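Local coordinates for protein macrolide 2'-phosphotransferase MphH (Brachybacterium faecium, PDB 5UXD) that probably inactivates macrolide antibiotics such as azithromycin by transferring a phosphate group from a nucleotide to the drug's 2'-hydroxyl, at residues D20-L26 against A38-H43; H191-G197 against T219-P225. One frame throughout, in Å; residues are numbered along the deposited sequence.

Contact 1 (D20-L26 against A38-H43). With ZIT (azithromycin), chain I.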
loop_
_atom_site.group_PDB
_atom_site.type_symbol
_atom_site.label_atom_id
_atom_site.label_comp_id
_atom_site.label_asym_id
_atom_site.label_seq_id
_atom_site.Cartn_x
_atom_site.Cartn_y
_atom_site.Cartn_z
ATOM N N ASP A 20 6.643 -28.530 5.286
ATOM C CA ASP A 20 7.934 -29.187 5.452
ATOM C C ASP A 20 8.957 -28.449 4.594
ATOM O O ASP A 20 8.883 -28.497 3.361
ATOM C CB ASP A 20 7.844 -30.661 5.060
ATOM C CG ASP A 20 6.822 -31.434 5.897
ATOM O OD1 ASP A 20 6.677 -31.128 7.102
ATOM O OD2 ASP A 20 6.181 -32.363 5.353
ATOM N N LEU A 21 9.903 -27.770 5.247
ATOM C CA LEU A 21 10.844 -26.875 4.588
ATOM C C LEU A 21 12.261 -27.443 4.561
ATOM O O LEU A 21 12.694 -28.151 5.473
ATOM C CB LEU A 21 10.867 -25.509 5.283
ATOM C CG LEU A 21 9.553 -24.729 5.363
ATOM C CD1 LEU A 21 9.714 -23.456 6.203
ATOM C CD2 LEU A 21 9.018 -24.403 3.976
ATOM N N ASP A 22 12.987 -27.102 3.502
ATOM C CA ASP A 22 14.415 -27.394 3.387
ATOM C C ASP A 22 15.161 -26.310 4.153
ATOM O O ASP A 22 15.269 -25.176 3.685
ATOM C CB ASP A 22 14.823 -27.436 1.919
ATOM C CG ASP A 22 16.317 -27.659 1.716
ATOM O OD1 ASP A 22 17.045 -28.042 2.668
ATOM O OD2 ASP A 22 16.770 -27.472 0.566
ATOM N N GLY A 23 15.656 -26.654 5.347
ATOM C CA GLY A 23 16.290 -25.664 6.204
ATOM C C GLY A 23 17.524 -25.035 5.594
ATOM O O GLY A 23 17.869 -23.895 5.918
ATOM N N GLY A 24 18.193 -25.752 4.694
ATOM C CA GLY A 24 19.341 -25.197 4.007
ATOM C C GLY A 24 19.029 -23.953 3.206
ATOM O O GLY A 24 19.939 -23.172 2.912
ATOM N N THR A 25 17.763 -23.747 2.854
ATOM C CA THR A 25 17.339 -22.611 2.057
ATOM C C THR A 25 16.728 -21.495 2.889
ATOM O O THR A 25 16.318 -20.480 2.320
ATOM C CB THR A 25 16.316 -23.053 1.000
ATOM O OG1 THR A 25 15.070 -23.352 1.645
ATOM C CG2 THR A 25 16.799 -24.276 0.257
ATOM N N LEU A 26 16.634 -21.650 4.209
ATOM C CA LEU A 26 15.842 -20.715 4.999
ATOM C C LEU A 26 16.626 -19.435 5.259
ATOM O O LEU A 26 17.797 -19.484 5.643
ATOM C CB LEU A 26 15.412 -21.350 6.317
ATOM C CG LEU A 26 14.152 -20.691 6.866
ATOM C CD1 LEU A 26 13.232 -21.736 7.461
ATOM C CD2 LEU A 26 14.515 -19.622 7.887
ATOM N N ALA A 38 10.212 -14.964 7.031
ATOM C CA ALA A 38 11.162 -15.966 6.571
ATOM C C ALA A 38 10.787 -16.459 5.178
ATOM O O ALA A 38 9.609 -16.509 4.809
ATOM C CB ALA A 38 11.250 -17.162 7.540
ATOM N N PHE A 39 11.811 -16.822 4.408
ATOM C CA PHE A 39 11.659 -17.412 3.086
ATOM C C PHE A 39 12.367 -18.757 3.063
ATOM O O PHE A 39 13.509 -18.862 3.517
ATOM C CB PHE A 39 12.266 -16.524 1.992
ATOM C CG PHE A 39 11.890 -15.078 2.103
ATOM C CD1 PHE A 39 10.729 -14.609 1.518
ATOM C CD2 PHE A 39 12.699 -14.188 2.791
ATOM C CE1 PHE A 39 10.382 -13.277 1.615
ATOM C CE2 PHE A 39 12.358 -12.848 2.889
ATOM C CZ PHE A 39 11.200 -12.394 2.305
ATOM N N ALA A 40 11.710 -19.778 2.510
ATOM C CA ALA A 40 12.361 -21.075 2.381
ATOM C C ALA A 40 11.736 -21.834 1.225
ATOM O O ALA A 40 10.627 -21.525 0.785
ATOM C CB ALA A 40 12.244 -21.906 3.672
ATOM N N ARG A 41 12.458 -22.841 0.752
ATOM C CA ARG A 41 11.915 -23.782 -0.214
ATOM C C ARG A 41 11.319 -24.977 0.519
ATOM O O ARG A 41 11.896 -25.477 1.488
ATOM C CB ARG A 41 12.989 -24.232 -1.200
ATOM C CG ARG A 41 12.444 -24.931 -2.437
ATOM C CD ARG A 41 13.532 -25.176 -3.478
ATOM N NE ARG A 41 14.641 -24.232 -3.369
ATOM C CZ ARG A 41 14.790 -23.155 -4.133
ATOM N NH1 ARG A 41 13.891 -22.862 -5.069
ATOM N NH2 ARG A 41 15.839 -22.365 -3.959
ATOM N N ALA A 42 10.150 -25.420 0.064
ATOM C CA ALA A 42 9.555 -26.614 0.641
ATOM C C ALA A 42 10.191 -27.866 0.038
ATOM O O ALA A 42 10.861 -27.822 -0.997
ATOM C CB ALA A 42 8.040 -26.615 0.431
ATOM N N HIS A 43 9.991 -28.999 0.715
ATOM C CA HIS A 43 10.607 -30.248 0.282
ATOM C C HIS A 43 10.176 -30.648 -1.123
ATOM O O HIS A 43 10.899 -31.396 -1.790
ATOM C CB HIS A 43 10.301 -31.357 1.287
ATOM C CG HIS A 43 11.138 -31.285 2.528
ATOM N ND1 HIS A 43 10.975 -32.147 3.591
ATOM C CD2 HIS A 43 12.140 -30.443 2.876
ATOM C CE1 HIS A 43 11.844 -31.842 4.540
ATOM N NE2 HIS A 43 12.561 -30.811 4.131
HETATM C C1 ZIT I . 18.887 -28.326 -5.212
HETATM C C2 ZIT I . 17.746 -28.006 -6.240
HETATM C C3 ZIT I . 17.049 -29.264 -6.739
HETATM C C4 ZIT I . 16.474 -30.229 -5.646
HETATM C C5 ZIT I . 15.091 -29.798 -5.076
HETATM C C6 ZIT I . 14.887 -30.148 -3.616
HETATM C C7 ZIT I . 14.733 -31.670 -3.383
HETATM C C8 ZIT I . 14.810 -32.039 -1.867
HETATM C C9 ZIT I . 16.216 -32.592 -1.507
HETATM N N10 ZIT I . 17.237 -31.438 -1.336
HETATM C C11 ZIT I . 18.545 -31.821 -1.818
HETATM C C12 ZIT I . 19.285 -30.599 -2.382
HETATM C C13 ZIT I . 20.367 -30.934 -3.411
HETATM C C14 ZIT I . 20.631 -29.724 -4.303
HETATM C C15 ZIT I . 21.964 -29.869 -5.008
HETATM C C16 ZIT I . 22.196 -28.626 -5.924
HETATM C C17 ZIT I . 16.843 -26.982 -5.633
HETATM C C18 ZIT I . 16.387 -31.594 -6.285
HETATM C C19 ZIT I . 13.610 -29.450 -3.126
HETATM C C20 ZIT I . 13.811 -33.057 -1.578
HETATM C C21 ZIT I . 17.255 -30.994 0.066
HETATM C C22 ZIT I . 19.348 -32.496 -0.727
HETATM C C23 ZIT I . 19.976 -32.157 -4.264
HETATM O O1 ZIT I . 19.191 -27.516 -4.356
HETATM O O6 ZIT I . 15.990 -29.661 -2.870
HETATM O O12 ZIT I . 19.905 -29.887 -1.338
HETATM O O13 ZIT I . 21.591 -31.203 -2.720
HETATM O O14 ZIT I . 19.614 -29.635 -5.305
HETATM C C1A ZIT I . 13.575 -29.627 -6.939
HETATM C C2A ZIT I . 12.260 -30.192 -7.414
HETATM C C3A ZIT I . 11.775 -29.463 -8.611
HETATM C C4A ZIT I . 11.676 -28.010 -8.363
HETATM C C5A ZIT I . 13.014 -27.453 -7.866
HETATM C C6A ZIT I . 12.920 -26.024 -7.533
HETATM C C7A ZIT I . 9.955 -29.485 -10.197
HETATM C C8A ZIT I . 9.481 -30.015 -7.957
HETATM O O1A ZIT I . 14.000 -30.352 -5.805
HETATM O O2A ZIT I . 12.437 -31.573 -7.762
HETATM N N3A ZIT I . 10.485 -30.095 -9.015
HETATM O O5A ZIT I . 13.492 -28.181 -6.672
HETATM C C1B ZIT I . 18.170 -29.521 -8.877
HETATM C C2B ZIT I . 19.419 -30.089 -9.512
HETATM C C3B ZIT I . 19.232 -31.403 -10.227
HETATM C C4B ZIT I . 17.972 -31.457 -11.023
HETATM C C5B ZIT I . 16.790 -31.139 -10.144
HETATM C C6B ZIT I . 15.493 -31.257 -10.910
HETATM C C7B ZIT I . 20.484 -31.631 -11.170
HETATM C C8B ZIT I . 20.199 -32.562 -8.334
HETATM O O1B ZIT I . 17.972 -30.021 -7.576
HETATM O O3B ZIT I . 19.146 -32.478 -9.273
HETATM O O4B ZIT I . 17.789 -32.764 -11.606
HETATM O O5B ZIT I . 16.914 -29.754 -9.662
#

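Contact 2 (H191-G197 against T219-P225)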
loop_
_atom_site.group_PDB
_atom_site.type_symbol
_atom_site.label_atom_id
_atom_site.label_comp_id
_atom_site.label_asym_id
_atom_site.label_seq_id
_atom_site.Cartn_x
_atom_site.Cartn_y
_atom_site.Cartn_z
ATOM N N HIS A 191 -17.534 9.143 -6.812
ATOM C CA HIS A 191 -17.842 7.749 -6.544
ATOM C C HIS A 191 -16.662 7.160 -5.787
ATOM O O HIS A 191 -15.527 7.652 -5.895
ATOM C CB HIS A 191 -18.127 6.949 -7.832
ATOM C CG HIS A 191 -16.923 6.729 -8.706
ATOM N ND1 HIS A 191 -16.264 7.756 -9.351
ATOM C CD2 HIS A 191 -16.272 5.589 -9.055
ATOM C CE1 HIS A 191 -15.260 7.263 -10.056
ATOM N NE2 HIS A 191 -15.238 5.952 -9.889
ATOM N N SER A 192 -16.962 6.143 -4.982
ATOM C CA SER A 192 -16.056 5.374 -4.141
ATOM C C SER A 192 -15.843 3.986 -4.723
ATOM O O SER A 192 -16.751 3.396 -5.320
ATOM C CB SER A 192 -16.597 5.254 -2.715
ATOM O OG SER A 192 -16.825 6.524 -2.145
ATOM N N VAL A 193 -14.625 3.455 -4.598
ATOM C CA VAL A 193 -14.251 2.143 -5.113
ATOM C C VAL A 193 -13.380 1.460 -4.070
ATOM O O VAL A 193 -12.864 2.091 -3.151
ATOM C CB VAL A 193 -13.469 2.232 -6.442
ATOM C CG1 VAL A 193 -14.340 2.833 -7.568
ATOM C CG2 VAL A 193 -12.199 3.059 -6.239
ATOM N N LEU A 194 -13.193 0.150 -4.236
ATOM C CA LEU A 194 -12.171 -0.551 -3.469
ATOM C C LEU A 194 -10.800 -0.082 -3.927
ATOM O O LEU A 194 -10.506 -0.094 -5.129
ATOM C CB LEU A 194 -12.298 -2.059 -3.657
ATOM C CG LEU A 194 -11.149 -2.919 -3.107
ATOM C CD1 LEU A 194 -10.998 -2.726 -1.594
ATOM C CD2 LEU A 194 -11.346 -4.398 -3.435
ATOM N N THR A 195 -9.976 0.365 -2.984
ATOM C CA THR A 195 -8.644 0.855 -3.316
ATOM C C THR A 195 -7.576 0.080 -2.553
ATOM O O THR A 195 -7.824 -0.481 -1.482
ATOM C CB THR A 195 -8.480 2.359 -3.016
ATOM O OG1 THR A 195 -8.543 2.590 -1.602
ATOM C CG2 THR A 195 -9.562 3.192 -3.726
ATOM N N HIS A 196 -6.373 0.066 -3.130
ATOM C CA HIS A 196 -5.196 -0.469 -2.450
ATOM C C HIS A 196 -4.652 0.499 -1.393
ATOM O O HIS A 196 -4.393 0.098 -0.252
ATOM C CB HIS A 196 -4.115 -0.803 -3.475
ATOM C CG HIS A 196 -2.862 -1.359 -2.870
ATOM N ND1 HIS A 196 -1.921 -0.564 -2.251
ATOM C CD2 HIS A 196 -2.392 -2.627 -2.793
ATOM C CE1 HIS A 196 -0.930 -1.317 -1.810
ATOM N NE2 HIS A 196 -1.188 -2.573 -2.133
ATOM N N GLY A 197 -4.414 1.765 -1.771
ATOM C CA GLY A 197 -4.022 2.814 -0.840
ATOM C C GLY A 197 -2.555 3.190 -0.844
ATOM O O GLY A 197 -2.200 4.257 -0.324
ATOM N N THR A 219 -3.494 -1.389 3.668
ATOM C CA THR A 219 -4.051 -0.041 3.566
ATOM C C THR A 219 -5.342 0.013 2.758
ATOM O O THR A 219 -5.860 1.115 2.510
ATOM C CB THR A 219 -3.017 0.923 2.957
ATOM O OG1 THR A 219 -2.516 0.396 1.719
ATOM C CG2 THR A 219 -1.847 1.121 3.902
ATOM N N ALA A 220 -5.869 -1.135 2.338
ATOM C CA ALA A 220 -7.035 -1.145 1.464
ATOM C C ALA A 220 -8.256 -0.582 2.181
ATOM O O ALA A 220 -8.418 -0.738 3.394
ATOM C CB ALA A 220 -7.334 -2.562 0.986
ATOM N N ALA A 221 -9.117 0.072 1.404
ATOM C CA ALA A 221 -10.300 0.760 1.902
ATOM C C ALA A 221 -11.201 1.084 0.723
ATOM O O ALA A 221 -10.720 1.288 -0.393
ATOM C CB ALA A 221 -9.917 2.046 2.646
ATOM N N VAL A 222 -12.506 1.140 0.970
ATOM C CA VAL A 222 -13.383 1.710 -0.055
ATOM C C VAL A 222 -13.372 3.228 0.092
ATOM O O VAL A 222 -13.574 3.769 1.188
ATOM C CB VAL A 222 -14.806 1.133 0.039
ATOM C CG1 VAL A 222 -15.767 1.929 -0.877
ATOM C CG2 VAL A 222 -14.801 -0.340 -0.344
ATOM N N GLY A 223 -13.116 3.908 -1.019
ATOM C CA GLY A 223 -12.966 5.350 -0.978
ATOM C C GLY A 223 -12.456 5.940 -2.280
ATOM O O GLY A 223 -12.860 5.518 -3.362
ATOM N N ASP A 224 -11.563 6.909 -2.172
ATOM C CA ASP A 224 -11.174 7.773 -3.299
ATOM C C ASP A 224 -10.404 7.001 -4.367
ATOM O O ASP A 224 -9.296 6.521 -4.092
ATOM C CB ASP A 224 -10.338 8.936 -2.734
ATOM C CG ASP A 224 -9.955 9.997 -3.782
ATOM O OD1 ASP A 224 -10.171 9.804 -4.997
ATOM O OD2 ASP A 224 -9.409 11.037 -3.360
ATOM N N PRO A 225 -10.937 6.871 -5.590
ATOM C CA PRO A 225 -10.195 6.167 -6.658
ATOM C C PRO A 225 -8.823 6.755 -6.956
ATOM O O PRO A 225 -7.927 6.031 -7.421
ATOM C CB PRO A 225 -11.128 6.308 -7.871
ATOM C CG PRO A 225 -12.511 6.487 -7.270
ATOM C CD PRO A 225 -12.290 7.284 -6.014
HETATM O O HOH W 1 -6.859 2.924 0.659
#

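Contact 1 (D20-L26 against A38-H43)
Thr25 meets Arg41 with each side-chain atom: CB and OG1 at the backbone N, CG2 at the side chain. Thr25 CB lies 3.9 Å from Arg41 N. A chi1 of 72° turns Thr25 OG1 between the backbone N and the carbonyl carbon. Thr25 OG1 accepts from Arg41 N at 2.8 Å in an almost straight bond (174°). Thr25 OG1 also donates to Asp22 O at 2.7 Å, in the carbonyl plane. A hydroxyl suits this place because it can accept and donate at once. Thr25 CG2 ends 4.1 Å from Arg41 CB, at the edge of the guanidinium, which forms a salt bridge with Asp47. The two type I turns in 22-26 carry the chain round a corner in the N-terminal, kinase-like lobe, where strands 21-22 and 26-29 both pair antiparallel with strand 35-42. Before the corner, Asp22 N donates to Arg41 O and His43 N to Asp20 O. On the buried side Leu21 CD1 and Leu26 CG each lie 3.9 Å from Ala40 CB, whose small size lets two leucines close over it. His43 lays one ring face over Asp20 O, while Asp22 OD2 approaches C21 of azithromycin at 3.6 Å, a van der Waals contact.

Contact 2 (H191-G197 against T219-P225)
Val193 and Gly223 exchange backbone hydrogen bonds in both directions, and Thr195 and Ala221 do the same, which makes a short antiparallel ladder with the non-hydrogen-bonded pair Leu194-Val222 between them. Gly223 sits in a nearly extended region of backbone angles (171°/-139°) that only glycine adopts easily.

Hydroxyl bonds extend this pairing. Thr195 OG1 lies between its own N and carbonyl carbon (chi1 67°) and donates to Ala221 O at 2.8 Å, whereas Thr195 N reaches the same oxygen from the opposite face of the carbonyl plane. A water bridges onward, donating to Thr195 OG1 and to Thr219 O. At the far end Thr219 OG1 donates to His196 O at 2.7 Å. Ser192 OG bonds Arg148 O.

Apolar packing closes the other end. Val193 CG2 touches Pro225 CG at 3.6 Å, the two side chains crossing at about a right angle. Pro225 CG also lies over one face of the His191 ring, 4.1 Å from its centroid, as a CH-pi contact offset toward the rim. Ser192 CB meets Val222 CG1 at 3.9 Å.

His196 and Gly197 open what corresponds to the catalytic loop of kinase-like phosphotransferases. Gly197 suits its place by its positive phi and because Thr219 O leaves no room for a CB. Their backbone nitrogens bond Asp228, and His196 NE2 bonds Leu215 O, next to Asp216, which binds magnesium in another structure of this protein. With Thr219 gripping His196 O as well, the bonding implies that the start of this loop and the metal-binding segment are probably held in fixed relation.

In the fold
The two contacts lie on opposite sides of the chain's centre, their own centres 36 Å apart and their nearest atoms about 16 Å apart, and come in series along the sequence. They share no sheet. Contact 1 belongs to the antiparallel sheet of the N-terminal nucleotide lobe, beside helix 7-16; the Phe39 side chain lies about 6 Å from that of Tyr93, which contacts GDP in another structure of the protein. Contact 2 is buried in the C-terminal lobe among helices 119-133, 137-141 and 150-167, near the azithromycin pocket that includes Glu198 and near His203 and Asp216, which bind magnesium in another structure. The two therefore probably serve different halves of the kinase-like fold, the azithromycin at contact 1 probably standing apart from catalysis.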